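Local coordinates for protein yeast glycogen phosphorylase (Saccharomyces cerevisiae, PDB 1YGP) that is a glycogen phosphorylase, a member of the carbohydrate phosphorylase family with the two-domain GT-B fold and a bound pyridoxal-5'-phosphate, at residues A[198-203]-A[690-695]; A[612-617]-A[714-719]. One frame throughout, in Å; residues are numbered along the deposited sequence.

Contact 1: residues A[198-203]-A[690-695]; sequences QKIIDG and VVFVAD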
loop_
_atom_site.group_PDB
_atom_site.type_symbol
_atom_site.label_atom_id
_atom_site.label_comp_id
_atom_site.label_asym_id
_atom_site.label_seq_id
_atom_site.Cartn_x
_atom_site.Cartn_y
_atom_site.Cartn_z
ATOM N N GLN A 198 -14.253 -15.443 4.791
ATOM C CA GLN A 198 -14.705 -16.615 5.505
ATOM C C GLN A 198 -13.863 -17.865 5.252
ATOM O O GLN A 198 -13.622 -18.256 4.096
ATOM C CB GLN A 198 -16.178 -16.840 5.108
ATOM C CG GLN A 198 -16.712 -18.185 5.544
ATOM C CD GLN A 198 -18.181 -18.392 5.313
ATOM O OE1 GLN A 198 -19.007 -18.120 6.183
ATOM N NE2 GLN A 198 -18.559 -18.915 4.158
ATOM N N LYS A 199 -13.430 -18.505 6.333
ATOM C CA LYS A 199 -12.793 -19.793 6.217
ATOM C C LYS A 199 -13.709 -20.709 6.997
ATOM O O LYS A 199 -14.233 -20.294 8.036
ATOM C CB LYS A 199 -11.412 -19.837 6.862
ATOM C CG LYS A 199 -10.528 -18.679 6.484
ATOM C CD LYS A 199 -9.077 -19.046 6.664
ATOM C CE LYS A 199 -8.217 -18.074 5.833
ATOM N NZ LYS A 199 -8.521 -18.123 4.405
ATOM N N ILE A 200 -14.003 -21.921 6.535
ATOM C CA ILE A 200 -14.762 -22.832 7.362
ATOM C C ILE A 200 -13.741 -23.724 8.072
ATOM O O ILE A 200 -13.161 -24.633 7.486
ATOM C CB ILE A 200 -15.720 -23.635 6.489
ATOM C CG1 ILE A 200 -16.721 -22.719 5.811
ATOM C CG2 ILE A 200 -16.454 -24.633 7.370
ATOM C CD1 ILE A 200 -17.627 -21.948 6.804
ATOM N N ILE A 201 -13.448 -23.457 9.338
ATOM C CA ILE A 201 -12.477 -24.205 10.113
ATOM C C ILE A 201 -13.281 -25.081 11.032
ATOM O O ILE A 201 -14.090 -24.628 11.841
ATOM C CB ILE A 201 -11.588 -23.197 10.853
ATOM C CG1 ILE A 201 -10.399 -23.025 9.940
ATOM C CG2 ILE A 201 -11.183 -23.601 12.265
ATOM C CD1 ILE A 201 -9.493 -21.847 10.325
ATOM N N ASP A 202 -13.111 -26.374 10.784
ATOM C CA ASP A 202 -13.758 -27.433 11.556
ATOM C C ASP A 202 -15.276 -27.372 11.527
ATOM O O ASP A 202 -15.964 -27.628 12.509
ATOM C CB ASP A 202 -13.261 -27.369 13.004
ATOM C CG ASP A 202 -13.372 -28.707 13.694
ATOM O OD1 ASP A 202 -12.688 -29.639 13.258
ATOM O OD2 ASP A 202 -14.144 -28.800 14.650
ATOM N N GLY A 203 -15.801 -26.996 10.364
ATOM C CA GLY A 203 -17.239 -26.912 10.156
ATOM C C GLY A 203 -17.859 -25.611 10.646
ATOM O O GLY A 203 -19.069 -25.393 10.509
ATOM N N VAL A 690 -24.026 -33.311 -0.014
ATOM C CA VAL A 690 -24.299 -31.961 0.479
ATOM C C VAL A 690 -22.932 -31.304 0.365
ATOM O O VAL A 690 -21.927 -31.914 0.744
ATOM C CB VAL A 690 -24.742 -31.947 1.962
ATOM C CG1 VAL A 690 -24.914 -30.530 2.487
ATOM C CG2 VAL A 690 -26.053 -32.680 2.070
ATOM N N VAL A 691 -22.816 -30.089 -0.148
ATOM C CA VAL A 691 -21.531 -29.424 -0.317
ATOM C C VAL A 691 -21.727 -28.003 0.207
ATOM O O VAL A 691 -22.819 -27.443 0.036
ATOM C CB VAL A 691 -21.184 -29.451 -1.827
ATOM C CG1 VAL A 691 -20.001 -28.551 -2.088
ATOM C CG2 VAL A 691 -20.839 -30.866 -2.288
ATOM N N PHE A 692 -20.755 -27.389 0.873
ATOM C CA PHE A 692 -20.883 -26.000 1.295
ATOM C C PHE A 692 -19.745 -25.222 0.642
ATOM O O PHE A 692 -18.598 -25.607 0.853
ATOM C CB PHE A 692 -20.763 -25.879 2.807
ATOM C CG PHE A 692 -20.936 -24.453 3.325
ATOM C CD1 PHE A 692 -19.841 -23.601 3.442
ATOM C CD2 PHE A 692 -22.200 -23.998 3.702
ATOM C CE1 PHE A 692 -20.021 -22.312 3.930
ATOM C CE2 PHE A 692 -22.378 -22.710 4.191
ATOM C CZ PHE A 692 -21.283 -21.865 4.304
ATOM N N VAL A 693 -19.923 -24.153 -0.134
ATOM C CA VAL A 693 -18.807 -23.409 -0.690
ATOM C C VAL A 693 -18.392 -22.231 0.191
ATOM O O VAL A 693 -19.161 -21.297 0.484
ATOM C CB VAL A 693 -19.221 -22.969 -2.070
ATOM C CG1 VAL A 693 -18.212 -22.002 -2.682
ATOM C CG2 VAL A 693 -19.345 -24.241 -2.916
ATOM N N ALA A 694 -17.142 -22.239 0.662
ATOM C CA ALA A 694 -16.664 -21.139 1.479
ATOM C C ALA A 694 -16.353 -19.895 0.671
ATOM O O ALA A 694 -16.012 -19.942 -0.513
ATOM C CB ALA A 694 -15.408 -21.519 2.208
ATOM N N ASP A 695 -16.561 -18.796 1.417
ATOM C CA ASP A 695 -16.272 -17.409 1.046
ATOM C C ASP A 695 -16.771 -17.076 -0.345
ATOM O O ASP A 695 -16.080 -16.621 -1.242
ATOM C CB ASP A 695 -14.759 -17.207 1.191
ATOM C CG ASP A 695 -14.215 -15.793 1.089
ATOM O OD1 ASP A 695 -14.567 -14.952 1.911
ATOM O OD2 ASP A 695 -13.418 -15.539 0.190
#
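Gln198 and Ile200, on the first strand of the small beta hairpin 197-201/204-208, reach across to Phe692 on the edge strand 688-693 of the six-stranded parallel sheet, and to Ala694 and Asp695 just beyond; the contact thus joins a hairpin of the N-terminal part of this GT-B enzyme to its C-terminal Rossmann-like domain. The strands do not pair: their axes come no closer than 9.5 Å, and the gap is bridged by side chains and by one backbone N-H. The hydrogen bond between the two segments runs from Gln198 N to Asp695 OD1, at 2.9 Å and nearly straight (169°), the donor lying 45° out of the carboxylate plane. Asp695 has a left-handed backbone conformation, which aspartate tolerates comparatively well. With CG anti to its backbone N (chi1 168°), the extended Gln198 side chain meets Phe692 tip to tip, NE2 standing 3.7 Å from CE1 at the ring edge. This amide is held from outside, NE2 by the carbonyl of Gly655 and OE1 by Gln205 of the partner strand. Beside it, Ile200 crosses Phe692 at about a right angle, CD1 3.8 Å from CE1, while its CG1 lies 4.0 Å from Ala694 CB; Ala694 is small enough to admit the branched chain. The chemistry implies a mixed join: an N-H to carboxylate bond, probably strengthened by the negative charge, beside a small apolar patch.

Contact 2: residues A[612-617]-A[714-719]; sequences YKRQQL and ISTAGT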
loop_
_atom_site.group_PDB
_atom_site.type_symbol
_atom_site.label_atom_id
_atom_site.label_comp_id
_atom_site.label_asym_id
_atom_site.label_seq_id
_atom_site.Cartn_x
_atom_site.Cartn_y
_atom_site.Cartn_z
ATOM N N TYR A 612 -34.430 -16.101 8.796
ATOM C CA TYR A 612 -35.542 -15.806 7.911
ATOM C C TYR A 612 -35.321 -16.242 6.458
ATOM O O TYR A 612 -36.246 -16.267 5.648
ATOM C CB TYR A 612 -35.852 -14.295 7.987
ATOM C CG TYR A 612 -35.172 -13.332 7.017
ATOM C CD1 TYR A 612 -35.666 -13.195 5.716
ATOM C CD2 TYR A 612 -34.054 -12.599 7.402
ATOM C CE1 TYR A 612 -35.047 -12.351 4.801
ATOM C CE2 TYR A 612 -33.429 -11.744 6.484
ATOM C CZ TYR A 612 -33.926 -11.630 5.181
ATOM O OH TYR A 612 -33.270 -10.852 4.239
ATOM N N LYS A 613 -34.090 -16.524 6.037
ATOM C CA LYS A 613 -33.829 -17.018 4.689
ATOM C C LYS A 613 -34.106 -18.505 4.652
ATOM O O LYS A 613 -34.031 -19.128 3.593
ATOM C CB LYS A 613 -32.399 -16.842 4.279
ATOM C CG LYS A 613 -31.957 -15.422 4.279
ATOM C CD LYS A 613 -32.401 -14.763 3.030
ATOM C CE LYS A 613 -31.601 -13.512 3.040
ATOM N NZ LYS A 613 -32.125 -12.620 2.041
ATOM N N ARG A 614 -34.339 -19.069 5.831
ATOM C CA ARG A 614 -34.692 -20.443 6.053
ATOM C C ARG A 614 -33.776 -21.481 5.441
ATOM O O ARG A 614 -34.200 -22.500 4.900
ATOM C CB ARG A 614 -36.142 -20.627 5.601
ATOM C CG ARG A 614 -36.996 -19.719 6.466
ATOM C CD ARG A 614 -38.386 -20.242 6.547
ATOM N NE ARG A 614 -39.004 -20.227 5.237
ATOM C CZ ARG A 614 -40.287 -20.574 5.043
ATOM N NH1 ARG A 614 -41.051 -20.948 6.088
ATOM N NH2 ARG A 614 -40.797 -20.549 3.794
ATOM N N GLN A 615 -32.462 -21.296 5.578
ATOM C CA GLN A 615 -31.516 -22.349 5.203
ATOM C C GLN A 615 -31.826 -23.587 6.063
ATOM O O GLN A 615 -31.671 -24.725 5.603
ATOM C CB GLN A 615 -30.060 -21.990 5.486
ATOM C CG GLN A 615 -29.436 -21.020 4.532
ATOM C CD GLN A 615 -29.774 -19.562 4.764
ATOM O OE1 GLN A 615 -30.253 -19.112 5.805
ATOM N NE2 GLN A 615 -29.470 -18.749 3.781
ATOM N N GLN A 616 -32.325 -23.400 7.301
ATOM C CA GLN A 616 -32.639 -24.521 8.168
ATOM C C GLN A 616 -33.809 -25.340 7.656
ATOM O O GLN A 616 -33.795 -26.558 7.850
ATOM C CB GLN A 616 -32.939 -24.070 9.611
ATOM C CG GLN A 616 -34.199 -23.299 9.949
ATOM C CD GLN A 616 -34.186 -21.840 9.563
ATOM O OE1 GLN A 616 -33.391 -21.401 8.744
ATOM N NE2 GLN A 616 -35.059 -21.029 10.125
ATOM N N LEU A 617 -34.771 -24.724 6.939
ATOM C CA LEU A 617 -35.907 -25.445 6.375
ATOM C C LEU A 617 -35.299 -26.373 5.326
ATOM O O LEU A 617 -35.601 -27.563 5.276
ATOM C CB LEU A 617 -36.896 -24.491 5.680
ATOM C CG LEU A 617 -38.395 -24.716 5.327
ATOM C CD1 LEU A 617 -38.601 -24.001 4.022
ATOM C CD2 LEU A 617 -38.816 -26.169 5.110
ATOM N N ILE A 714 -36.568 -19.594 -0.637
ATOM C CA ILE A 714 -37.512 -20.051 0.363
ATOM C C ILE A 714 -37.726 -19.302 1.665
ATOM O O ILE A 714 -38.096 -19.940 2.651
ATOM C CB ILE A 714 -37.151 -21.530 0.677
ATOM C CG1 ILE A 714 -35.753 -21.637 1.268
ATOM C CG2 ILE A 714 -37.264 -22.343 -0.617
ATOM C CD1 ILE A 714 -35.305 -23.079 1.547
ATOM N N SER A 715 -37.525 -17.981 1.714
ATOM C CA SER A 715 -37.772 -17.168 2.907
ATOM C C SER A 715 -39.200 -17.200 3.390
ATOM O O SER A 715 -40.108 -17.479 2.586
ATOM C CB SER A 715 -37.433 -15.727 2.633
ATOM O OG SER A 715 -36.032 -15.537 2.679
ATOM N N THR A 716 -39.461 -16.879 4.660
ATOM C CA THR A 716 -40.837 -16.883 5.125
ATOM C C THR A 716 -41.626 -15.862 4.294
ATOM O O THR A 716 -41.063 -14.804 3.949
ATOM C CB THR A 716 -40.885 -16.523 6.594
ATOM O OG1 THR A 716 -39.877 -17.247 7.294
ATOM C CG2 THR A 716 -42.243 -16.889 7.154
ATOM N N ALA A 717 -42.881 -16.143 3.890
ATOM C CA ALA A 717 -43.580 -15.195 3.043
ATOM C C ALA A 717 -43.821 -13.836 3.693
ATOM O O ALA A 717 -44.208 -13.668 4.858
ATOM C CB ALA A 717 -44.902 -15.747 2.628
ATOM N N GLY A 718 -43.537 -12.826 2.893
ATOM C CA GLY A 718 -43.644 -11.479 3.382
ATOM C C GLY A 718 -42.325 -10.894 3.841
ATOM O O GLY A 718 -42.349 -9.726 4.237
ATOM N N THR A 719 -41.173 -11.586 3.762
ATOM C CA THR A 719 -39.923 -10.997 4.239
ATOM C C THR A 719 -38.962 -10.433 3.221
ATOM O O THR A 719 -37.997 -9.793 3.632
ATOM C CB THR A 719 -39.119 -12.005 5.073
ATOM O OG1 THR A 719 -38.883 -13.110 4.217
ATOM C CG2 THR A 719 -39.821 -12.461 6.338
#
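Lys613 and Ser715 bring the two backbones to 4.3 Å between their CA atoms, where the 3-10 turn leading into helix 615-634 passes the loop after strand 710-713. Tyr612 O receives a weak bond from Thr716 N at 3.4 Å. Arg614, the N-cap residue, carries the main grip: its chain, bent at chi3 (-64°), turns the guanidinium side-on to Ile714, so that NE (2.8 Å) and NH2 (3.0 Å) both donate to Ile714 O, which lies nearly in the guanidinium plane. Leu617 CD1 covers one face of that group and Thr716 CA the opposite one, 3.7 Å above the plane. NH1 forms a salt bridge with Asp823, so a long, multiply donating arginine suits this buried place. Lys613 NZ donates to Tyr612 OH at 3.0 Å and pairs with Glu720, which also bonds Ser715 OG. The type II turn 716-719, with Gly718 at its positive-phi position, is closed by Thr719, whose N and OG1 both donate to Thr716 O. Strands 601-606 and 710-713 are neighbours in the parallel sheet; loops meeting beyond their C-terminal ends are typical of a Rossmann-like domain, and here the side chain of Lys613 comes within about 5 Å of the bound pyridoxal-5'-phosphate.

From the N terminus the chain reaches 198-203 first, then 612-617, 690-695 and 714-719, so the contacts cross: contact 2 opens before contact 1 has closed. Contact 1 closes a loop of 486 intervening residues, returning the C-terminal domain to the early hairpin. Contact 2 closes a shorter one of 96 within that domain, taking in strands 649-654, 688-693 and 710-713. In the six-stranded sheet, contact 1 attaches to edge strand 688-693, whereas contact 2 gathers the segments following the central neighbours 601-606 and 710-713. Their centres lie 21 Å apart and their nearest atoms about 7 Å, without touching; one joins domains, the other stays within one.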